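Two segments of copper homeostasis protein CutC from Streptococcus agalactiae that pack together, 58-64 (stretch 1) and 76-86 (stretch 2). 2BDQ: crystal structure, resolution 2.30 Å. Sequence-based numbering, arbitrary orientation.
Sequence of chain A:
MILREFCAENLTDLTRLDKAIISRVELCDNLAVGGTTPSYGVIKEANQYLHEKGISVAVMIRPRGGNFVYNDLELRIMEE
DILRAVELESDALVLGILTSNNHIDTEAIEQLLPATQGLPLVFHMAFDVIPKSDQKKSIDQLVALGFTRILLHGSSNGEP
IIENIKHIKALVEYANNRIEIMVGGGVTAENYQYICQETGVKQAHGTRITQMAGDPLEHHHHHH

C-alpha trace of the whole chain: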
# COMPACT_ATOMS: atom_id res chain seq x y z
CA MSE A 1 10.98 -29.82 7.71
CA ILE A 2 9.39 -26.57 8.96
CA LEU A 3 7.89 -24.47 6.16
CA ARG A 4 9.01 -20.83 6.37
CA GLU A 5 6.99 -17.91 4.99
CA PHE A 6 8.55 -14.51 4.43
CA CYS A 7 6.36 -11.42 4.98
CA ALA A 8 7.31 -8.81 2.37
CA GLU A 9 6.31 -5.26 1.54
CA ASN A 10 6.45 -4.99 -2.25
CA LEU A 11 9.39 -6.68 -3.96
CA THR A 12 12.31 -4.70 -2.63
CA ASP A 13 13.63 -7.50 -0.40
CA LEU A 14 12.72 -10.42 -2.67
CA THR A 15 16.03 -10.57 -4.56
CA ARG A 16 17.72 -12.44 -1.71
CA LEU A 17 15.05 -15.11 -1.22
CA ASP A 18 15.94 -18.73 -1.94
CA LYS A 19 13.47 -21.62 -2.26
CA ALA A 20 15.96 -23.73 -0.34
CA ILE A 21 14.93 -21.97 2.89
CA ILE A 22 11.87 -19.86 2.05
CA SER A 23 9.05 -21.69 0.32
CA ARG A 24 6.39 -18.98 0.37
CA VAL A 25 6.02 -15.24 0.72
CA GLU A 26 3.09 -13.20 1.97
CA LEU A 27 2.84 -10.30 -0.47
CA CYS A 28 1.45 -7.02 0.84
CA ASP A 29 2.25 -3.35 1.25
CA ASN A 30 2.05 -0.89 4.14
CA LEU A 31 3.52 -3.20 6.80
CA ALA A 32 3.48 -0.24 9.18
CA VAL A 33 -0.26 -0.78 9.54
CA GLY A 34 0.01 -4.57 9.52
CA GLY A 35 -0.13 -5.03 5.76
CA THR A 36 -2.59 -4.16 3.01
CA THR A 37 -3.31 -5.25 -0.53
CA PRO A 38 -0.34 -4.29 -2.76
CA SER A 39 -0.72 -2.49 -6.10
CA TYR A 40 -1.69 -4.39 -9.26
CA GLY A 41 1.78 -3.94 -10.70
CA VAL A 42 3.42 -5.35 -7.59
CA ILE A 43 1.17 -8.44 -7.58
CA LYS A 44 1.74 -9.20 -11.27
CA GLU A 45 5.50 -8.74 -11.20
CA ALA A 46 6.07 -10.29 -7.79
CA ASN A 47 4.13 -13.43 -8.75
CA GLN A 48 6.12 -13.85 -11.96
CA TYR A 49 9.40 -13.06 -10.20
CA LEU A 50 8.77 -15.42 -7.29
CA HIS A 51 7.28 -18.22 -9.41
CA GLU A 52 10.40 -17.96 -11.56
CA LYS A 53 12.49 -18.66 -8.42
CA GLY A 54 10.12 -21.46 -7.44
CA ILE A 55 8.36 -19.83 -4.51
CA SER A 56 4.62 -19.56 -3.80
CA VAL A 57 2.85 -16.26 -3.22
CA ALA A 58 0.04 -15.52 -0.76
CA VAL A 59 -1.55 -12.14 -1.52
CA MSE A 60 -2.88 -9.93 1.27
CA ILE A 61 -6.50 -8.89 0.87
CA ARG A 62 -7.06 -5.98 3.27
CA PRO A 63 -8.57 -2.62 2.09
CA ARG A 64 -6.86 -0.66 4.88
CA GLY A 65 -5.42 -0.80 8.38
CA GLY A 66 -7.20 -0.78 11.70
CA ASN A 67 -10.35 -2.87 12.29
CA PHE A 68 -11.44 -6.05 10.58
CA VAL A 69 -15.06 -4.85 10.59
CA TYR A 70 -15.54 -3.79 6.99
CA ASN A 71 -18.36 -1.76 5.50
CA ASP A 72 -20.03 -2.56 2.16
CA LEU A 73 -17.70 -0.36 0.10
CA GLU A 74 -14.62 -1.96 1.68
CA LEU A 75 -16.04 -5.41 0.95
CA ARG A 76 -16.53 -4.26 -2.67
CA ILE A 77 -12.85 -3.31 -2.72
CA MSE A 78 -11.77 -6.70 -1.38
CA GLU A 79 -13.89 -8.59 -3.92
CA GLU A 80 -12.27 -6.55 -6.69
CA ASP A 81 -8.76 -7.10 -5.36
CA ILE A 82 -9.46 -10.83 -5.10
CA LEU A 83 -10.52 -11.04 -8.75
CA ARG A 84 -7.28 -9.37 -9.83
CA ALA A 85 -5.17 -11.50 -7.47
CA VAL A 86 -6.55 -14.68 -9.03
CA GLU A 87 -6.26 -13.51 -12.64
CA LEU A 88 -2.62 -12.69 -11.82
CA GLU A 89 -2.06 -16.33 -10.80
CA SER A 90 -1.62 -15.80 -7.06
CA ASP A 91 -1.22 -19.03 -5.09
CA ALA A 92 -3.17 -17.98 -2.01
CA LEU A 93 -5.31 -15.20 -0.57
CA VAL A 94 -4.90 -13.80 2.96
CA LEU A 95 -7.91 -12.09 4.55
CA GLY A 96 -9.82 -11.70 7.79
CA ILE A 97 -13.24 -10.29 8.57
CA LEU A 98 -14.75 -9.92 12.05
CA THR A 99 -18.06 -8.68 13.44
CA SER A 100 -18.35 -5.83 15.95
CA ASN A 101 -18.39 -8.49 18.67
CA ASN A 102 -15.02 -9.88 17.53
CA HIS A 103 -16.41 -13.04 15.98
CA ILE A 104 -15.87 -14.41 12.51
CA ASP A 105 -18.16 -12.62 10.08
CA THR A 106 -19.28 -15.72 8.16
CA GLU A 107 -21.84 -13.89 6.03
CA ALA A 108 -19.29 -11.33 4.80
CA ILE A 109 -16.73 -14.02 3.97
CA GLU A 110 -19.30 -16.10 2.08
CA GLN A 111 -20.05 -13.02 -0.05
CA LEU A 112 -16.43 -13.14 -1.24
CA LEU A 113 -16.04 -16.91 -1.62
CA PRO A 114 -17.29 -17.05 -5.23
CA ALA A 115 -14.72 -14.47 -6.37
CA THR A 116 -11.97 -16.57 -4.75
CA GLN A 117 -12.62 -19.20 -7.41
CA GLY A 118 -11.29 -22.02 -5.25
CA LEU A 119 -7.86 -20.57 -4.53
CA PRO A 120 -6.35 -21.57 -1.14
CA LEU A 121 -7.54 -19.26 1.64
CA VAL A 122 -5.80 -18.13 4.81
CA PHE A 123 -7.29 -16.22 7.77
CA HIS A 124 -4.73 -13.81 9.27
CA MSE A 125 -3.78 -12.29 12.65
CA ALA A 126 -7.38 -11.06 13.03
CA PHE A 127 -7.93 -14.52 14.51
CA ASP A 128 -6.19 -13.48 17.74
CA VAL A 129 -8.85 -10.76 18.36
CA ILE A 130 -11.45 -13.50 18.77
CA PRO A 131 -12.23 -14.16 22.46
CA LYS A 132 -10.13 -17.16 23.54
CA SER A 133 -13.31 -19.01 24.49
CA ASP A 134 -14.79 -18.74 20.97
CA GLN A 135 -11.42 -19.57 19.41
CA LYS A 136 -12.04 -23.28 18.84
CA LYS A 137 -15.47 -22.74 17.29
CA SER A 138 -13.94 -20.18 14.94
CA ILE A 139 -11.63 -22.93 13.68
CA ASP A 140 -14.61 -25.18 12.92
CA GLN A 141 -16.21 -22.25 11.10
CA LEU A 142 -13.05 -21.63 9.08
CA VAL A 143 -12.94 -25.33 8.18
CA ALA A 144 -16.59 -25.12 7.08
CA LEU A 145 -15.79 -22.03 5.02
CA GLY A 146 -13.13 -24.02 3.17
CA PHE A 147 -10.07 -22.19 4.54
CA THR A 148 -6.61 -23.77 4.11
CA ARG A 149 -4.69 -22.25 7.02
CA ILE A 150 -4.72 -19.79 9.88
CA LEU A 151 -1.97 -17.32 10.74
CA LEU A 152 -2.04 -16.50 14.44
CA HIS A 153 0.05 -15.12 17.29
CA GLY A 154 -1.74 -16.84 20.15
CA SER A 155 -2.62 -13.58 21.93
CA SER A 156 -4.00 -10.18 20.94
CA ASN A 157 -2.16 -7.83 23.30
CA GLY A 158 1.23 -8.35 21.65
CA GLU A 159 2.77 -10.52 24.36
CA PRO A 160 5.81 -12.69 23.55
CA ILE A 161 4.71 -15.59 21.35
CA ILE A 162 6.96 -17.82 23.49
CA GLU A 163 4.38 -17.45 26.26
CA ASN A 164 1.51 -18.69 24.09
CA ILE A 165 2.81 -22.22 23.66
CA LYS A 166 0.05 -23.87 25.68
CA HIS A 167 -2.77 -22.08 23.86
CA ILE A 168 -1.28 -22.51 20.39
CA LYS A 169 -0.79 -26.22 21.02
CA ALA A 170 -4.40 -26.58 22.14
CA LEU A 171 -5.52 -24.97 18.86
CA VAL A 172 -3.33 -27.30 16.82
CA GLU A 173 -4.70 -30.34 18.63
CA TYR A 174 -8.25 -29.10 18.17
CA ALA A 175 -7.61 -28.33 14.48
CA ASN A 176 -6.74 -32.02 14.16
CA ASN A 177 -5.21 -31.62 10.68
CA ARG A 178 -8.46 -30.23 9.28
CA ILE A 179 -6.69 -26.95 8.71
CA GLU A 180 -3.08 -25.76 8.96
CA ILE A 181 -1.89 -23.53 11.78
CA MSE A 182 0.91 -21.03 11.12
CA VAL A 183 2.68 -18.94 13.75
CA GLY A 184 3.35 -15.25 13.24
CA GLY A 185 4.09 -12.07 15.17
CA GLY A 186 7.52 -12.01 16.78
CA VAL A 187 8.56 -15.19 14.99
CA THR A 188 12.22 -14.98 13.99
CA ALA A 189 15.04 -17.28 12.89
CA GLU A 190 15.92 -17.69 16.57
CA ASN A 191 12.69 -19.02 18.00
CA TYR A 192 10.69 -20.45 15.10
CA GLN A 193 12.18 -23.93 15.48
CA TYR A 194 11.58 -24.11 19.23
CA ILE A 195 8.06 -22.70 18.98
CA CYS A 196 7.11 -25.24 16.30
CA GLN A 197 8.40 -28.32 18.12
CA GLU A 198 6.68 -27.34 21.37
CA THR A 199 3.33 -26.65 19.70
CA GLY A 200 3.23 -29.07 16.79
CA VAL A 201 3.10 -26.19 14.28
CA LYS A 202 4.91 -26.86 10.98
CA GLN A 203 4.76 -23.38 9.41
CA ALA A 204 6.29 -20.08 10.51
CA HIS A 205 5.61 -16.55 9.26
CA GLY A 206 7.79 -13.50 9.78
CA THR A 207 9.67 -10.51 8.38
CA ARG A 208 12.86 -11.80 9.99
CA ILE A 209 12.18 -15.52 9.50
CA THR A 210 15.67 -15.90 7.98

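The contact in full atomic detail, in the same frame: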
# COMPACT_ATOMS: atom_id res chain seq x y z
N ALA A 58 1.34 -15.70 -1.40
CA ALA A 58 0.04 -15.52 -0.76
C ALA A 58 -0.21 -14.02 -0.74
O ALA A 58 0.52 -13.27 -0.10
CB ALA A 58 0.07 -16.08 0.67
N VAL A 59 -1.24 -13.57 -1.45
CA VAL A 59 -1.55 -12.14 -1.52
C VAL A 59 -2.49 -11.63 -0.44
O VAL A 59 -3.56 -12.20 -0.21
CB VAL A 59 -2.14 -11.78 -2.91
CG1 VAL A 59 -2.49 -10.29 -2.97
CG2 VAL A 59 -1.12 -12.12 -3.99
N MSE A 60 -2.08 -10.55 0.22
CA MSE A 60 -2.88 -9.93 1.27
C MSE A 60 -4.10 -9.22 0.70
O MSE A 60 -4.00 -8.42 -0.23
CB MSE A 60 -2.03 -8.93 2.06
CG MSE A 60 -1.75 -9.35 3.49
SE MSE A 60 -3.34 -9.21 4.59
CE MSE A 60 -2.54 -8.53 6.21
N ILE A 61 -5.26 -9.52 1.28
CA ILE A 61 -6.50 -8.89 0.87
C ILE A 61 -7.02 -8.13 2.09
O ILE A 61 -7.72 -8.69 2.94
CB ILE A 61 -7.57 -9.93 0.44
CG1 ILE A 61 -7.03 -10.82 -0.68
CG2 ILE A 61 -8.84 -9.21 0.02
CD1 ILE A 61 -6.76 -10.10 -1.98
N ARG A 62 -6.65 -6.85 2.18
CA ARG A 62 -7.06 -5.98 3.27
C ARG A 62 -7.10 -4.57 2.69
O ARG A 62 -6.07 -4.02 2.31
CB ARG A 62 -6.05 -6.08 4.41
CG ARG A 62 -6.45 -5.39 5.70
CD ARG A 62 -5.41 -5.68 6.76
NE ARG A 62 -5.68 -5.02 8.03
CZ ARG A 62 -4.73 -4.69 8.90
NH1 ARG A 62 -3.46 -4.95 8.63
NH2 ARG A 62 -5.05 -4.08 10.03
N PRO A 63 -8.30 -3.96 2.63
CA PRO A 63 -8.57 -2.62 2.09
C PRO A 63 -7.96 -1.44 2.85
O PRO A 63 -7.94 -0.32 2.34
CB PRO A 63 -10.09 -2.57 2.09
CG PRO A 63 -10.40 -3.28 3.37
CD PRO A 63 -9.49 -4.49 3.31
N ARG A 64 -7.48 -1.69 4.06
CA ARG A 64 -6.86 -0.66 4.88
C ARG A 64 -6.45 -1.22 6.24
O ARG A 64 -6.68 -2.39 6.54
CB ARG A 64 -7.80 0.53 5.07
CG ARG A 64 -9.21 0.15 5.46
CD ARG A 64 -9.51 0.48 6.91
NE ARG A 64 -10.89 0.17 7.26
CZ ARG A 64 -11.24 -0.53 8.34
NH1 ARG A 64 -10.31 -0.98 9.17
NH2 ARG A 64 -12.52 -0.82 8.58
N ARG A 76 -16.51 -4.36 -1.20
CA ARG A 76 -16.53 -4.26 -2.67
C ARG A 76 -15.08 -4.15 -3.16
O ARG A 76 -14.73 -4.67 -4.21
CB ARG A 76 -17.33 -3.03 -3.10
CG ARG A 76 -17.22 -2.64 -4.59
CD ARG A 76 -18.11 -3.49 -5.50
NE ARG A 76 -17.45 -4.72 -5.97
CZ ARG A 76 -16.46 -4.75 -6.86
NH1 ARG A 76 -15.99 -3.63 -7.39
NH2 ARG A 76 -15.94 -5.92 -7.22
N ILE A 77 -14.25 -3.47 -2.38
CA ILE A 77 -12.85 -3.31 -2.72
C ILE A 77 -12.14 -4.66 -2.66
O ILE A 77 -11.42 -5.05 -3.59
CB ILE A 77 -12.17 -2.32 -1.73
CG1 ILE A 77 -12.65 -0.90 -2.02
CG2 ILE A 77 -10.66 -2.42 -1.84
CD1 ILE A 77 -12.29 0.11 -0.96
N MSE A 78 -12.38 -5.39 -1.57
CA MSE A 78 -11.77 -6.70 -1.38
C MSE A 78 -12.18 -7.70 -2.46
O MSE A 78 -11.36 -8.49 -2.91
CB MSE A 78 -12.12 -7.24 0.01
CG MSE A 78 -11.52 -6.40 1.14
SE MSE A 78 -12.15 -6.85 2.91
CE MSE A 78 -11.31 -8.57 3.11
N GLU A 79 -13.44 -7.67 -2.87
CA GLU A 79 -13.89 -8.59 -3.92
C GLU A 79 -13.14 -8.27 -5.20
O GLU A 79 -12.70 -9.17 -5.91
CB GLU A 79 -15.40 -8.48 -4.15
CG GLU A 79 -15.91 -9.33 -5.32
CD GLU A 79 -17.40 -9.15 -5.57
OE1 GLU A 79 -17.84 -8.01 -5.83
OE2 GLU A 79 -18.15 -10.16 -5.51
N GLU A 80 -12.98 -6.98 -5.48
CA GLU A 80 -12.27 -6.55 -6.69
C GLU A 80 -10.80 -6.96 -6.63
O GLU A 80 -10.25 -7.48 -7.59
CB GLU A 80 -12.37 -5.03 -6.85
CG GLU A 80 -11.82 -4.49 -8.17
CD GLU A 80 -12.51 -5.06 -9.39
OE1 GLU A 80 -13.76 -5.19 -9.36
OE2 GLU A 80 -11.81 -5.37 -10.38
N ASP A 81 -10.17 -6.74 -5.48
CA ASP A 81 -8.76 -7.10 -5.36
C ASP A 81 -8.55 -8.60 -5.43
O ASP A 81 -7.49 -9.06 -5.87
CB ASP A 81 -8.16 -6.50 -4.07
CG ASP A 81 -7.82 -5.03 -4.24
OD1 ASP A 81 -7.26 -4.68 -5.31
OD2 ASP A 81 -8.08 -4.22 -3.32
N ILE A 82 -9.56 -9.37 -5.04
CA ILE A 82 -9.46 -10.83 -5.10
C ILE A 82 -9.51 -11.28 -6.55
O ILE A 82 -8.75 -12.15 -6.94
CB ILE A 82 -10.60 -11.48 -4.31
CG1 ILE A 82 -10.29 -11.37 -2.81
CG2 ILE A 82 -10.78 -12.95 -4.73
CD1 ILE A 82 -11.41 -11.81 -1.92
N LEU A 83 -10.40 -10.68 -7.34
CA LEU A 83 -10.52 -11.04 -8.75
C LEU A 83 -9.20 -10.82 -9.48
O LEU A 83 -8.77 -11.64 -10.28
CB LEU A 83 -11.62 -10.21 -9.41
CG LEU A 83 -13.04 -10.74 -9.62
CD1 LEU A 83 -13.34 -11.98 -8.79
CD2 LEU A 83 -13.98 -9.60 -9.28
N ARG A 84 -8.56 -9.69 -9.21
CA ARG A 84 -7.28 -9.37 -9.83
C ARG A 84 -6.20 -10.34 -9.33
O ARG A 84 -5.42 -10.86 -10.12
CB ARG A 84 -6.89 -7.92 -9.51
CG ARG A 84 -7.28 -6.88 -10.57
CD ARG A 84 -8.75 -6.88 -10.96
NE ARG A 84 -9.07 -7.98 -11.88
CZ ARG A 84 -10.29 -8.27 -12.32
NH1 ARG A 84 -10.46 -9.28 -13.15
NH2 ARG A 84 -11.33 -7.54 -11.93
N ALA A 85 -6.17 -10.60 -8.03
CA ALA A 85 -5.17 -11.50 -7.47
C ALA A 85 -5.22 -12.87 -8.14
O ALA A 85 -4.18 -13.46 -8.45
CB ALA A 85 -5.36 -11.66 -5.97
N VAL A 86 -6.43 -13.38 -8.38
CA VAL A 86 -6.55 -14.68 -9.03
C VAL A 86 -6.17 -14.63 -10.50
O VAL A 86 -5.48 -15.52 -11.00
CB VAL A 86 -7.98 -15.26 -8.87
CG1 VAL A 86 -9.00 -14.23 -9.29
CG2 VAL A 86 -8.14 -16.51 -9.72

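The contact between residues 58-64 and the helix 76-86 is almost wholly apolar. No hydrogen bond crosses it, and the 356 Å² of surface buried between the two stretches is covered mainly by aliphatic side chains. On the first stretch, Val-59, Ile-61 and Pro-63 direct their CA-to-CB bonds toward the helix. The alternation is that of an extended chain: Arg-62, between two of these residues, points its CA-to-CB bond away, and Met-60 does not reach the helix.

Arg-76 opens the helical stretch without touching the other segment. Its guanidinium group instead serves the helix itself, with NH2 of Arg-76 lying 3.1 Å from OE1 of Glu-79 and 3.1 Å from OE1 of Glu-80, a salt bridge in each case. One turn of helix brings these charged groups together, clear of the apolar contact.

Ile-77 is the first residue to take part. With chi1 in the m well and chi2 in t, Ile-77 places its CG2 4.0 Å from CB of Pro-63, so that a branched aliphatic side chain packs on the compact pyrrolidine ring. Met-78, a selenomethionine in this structure, makes a more extensive contact. Its CA-to-CB bond points sideways, yet the end of the side chain comes nearer to the other segment. CG of Met-78 lies 3.5 Å from CD of Pro-63, its CB is 3.8 Å from CG2 of Ile-61, and its terminal CE approaches the backbone O of Ile-61 to 3.6 Å. The unbranched side chain, in an m, t, p conformation, touches both residues, and its terminal methyl lies beside the backbone of Ile-61. The backbones are also near here, with the CA atoms of Ile-61 and Met-78 6.1 Å apart.

Glu-79 points away and Glu-80 is out of reach. Glu-80 nevertheless links charges along the helix, since its OE2 also accepts a hydrogen bond from NH2 of Arg-84 at 2.7 Å, within a salt bridge.

Asp-81 points toward the first segment but contributes chiefly hydrocarbon and backbone surface: CD1 of Ile-61 lies 4.1 Å from O of Asp-81 and 4.4 Å from its CB. Its carboxylate oxygens are hydrogen-bonded elsewhere in the structure, which lets this acidic residue be buried beside an aliphatic neighbour. The backbone O of Asp-81 also accepts the helical hydrogen bond from N of Ala-85 at 3.0 Å. Ile-82, directed sideways, brings its CG1 to 3.8 Å from CG2 of Ile-61.

Ile-61 is therefore the centre of the contact, with 104 Å² of its surface covered. Its chi angles are both m, and its side chain meets Met-78, Asp-81 and Ile-82, spanning about one helical turn.

Leu-83 and Arg-84 do not reach the first segment. Ala-85 returns to it with CA-to-CB directed toward the first segment; its CB lies 4.4 Å from CG1 of Val-59, whose chi1 is t. The CA atoms of Val-59 and Ala-85 are 7.0 Å apart, a spacing bridged by a single methyl from the helix and the short branched side chain of the strand. Val-86 makes no contact.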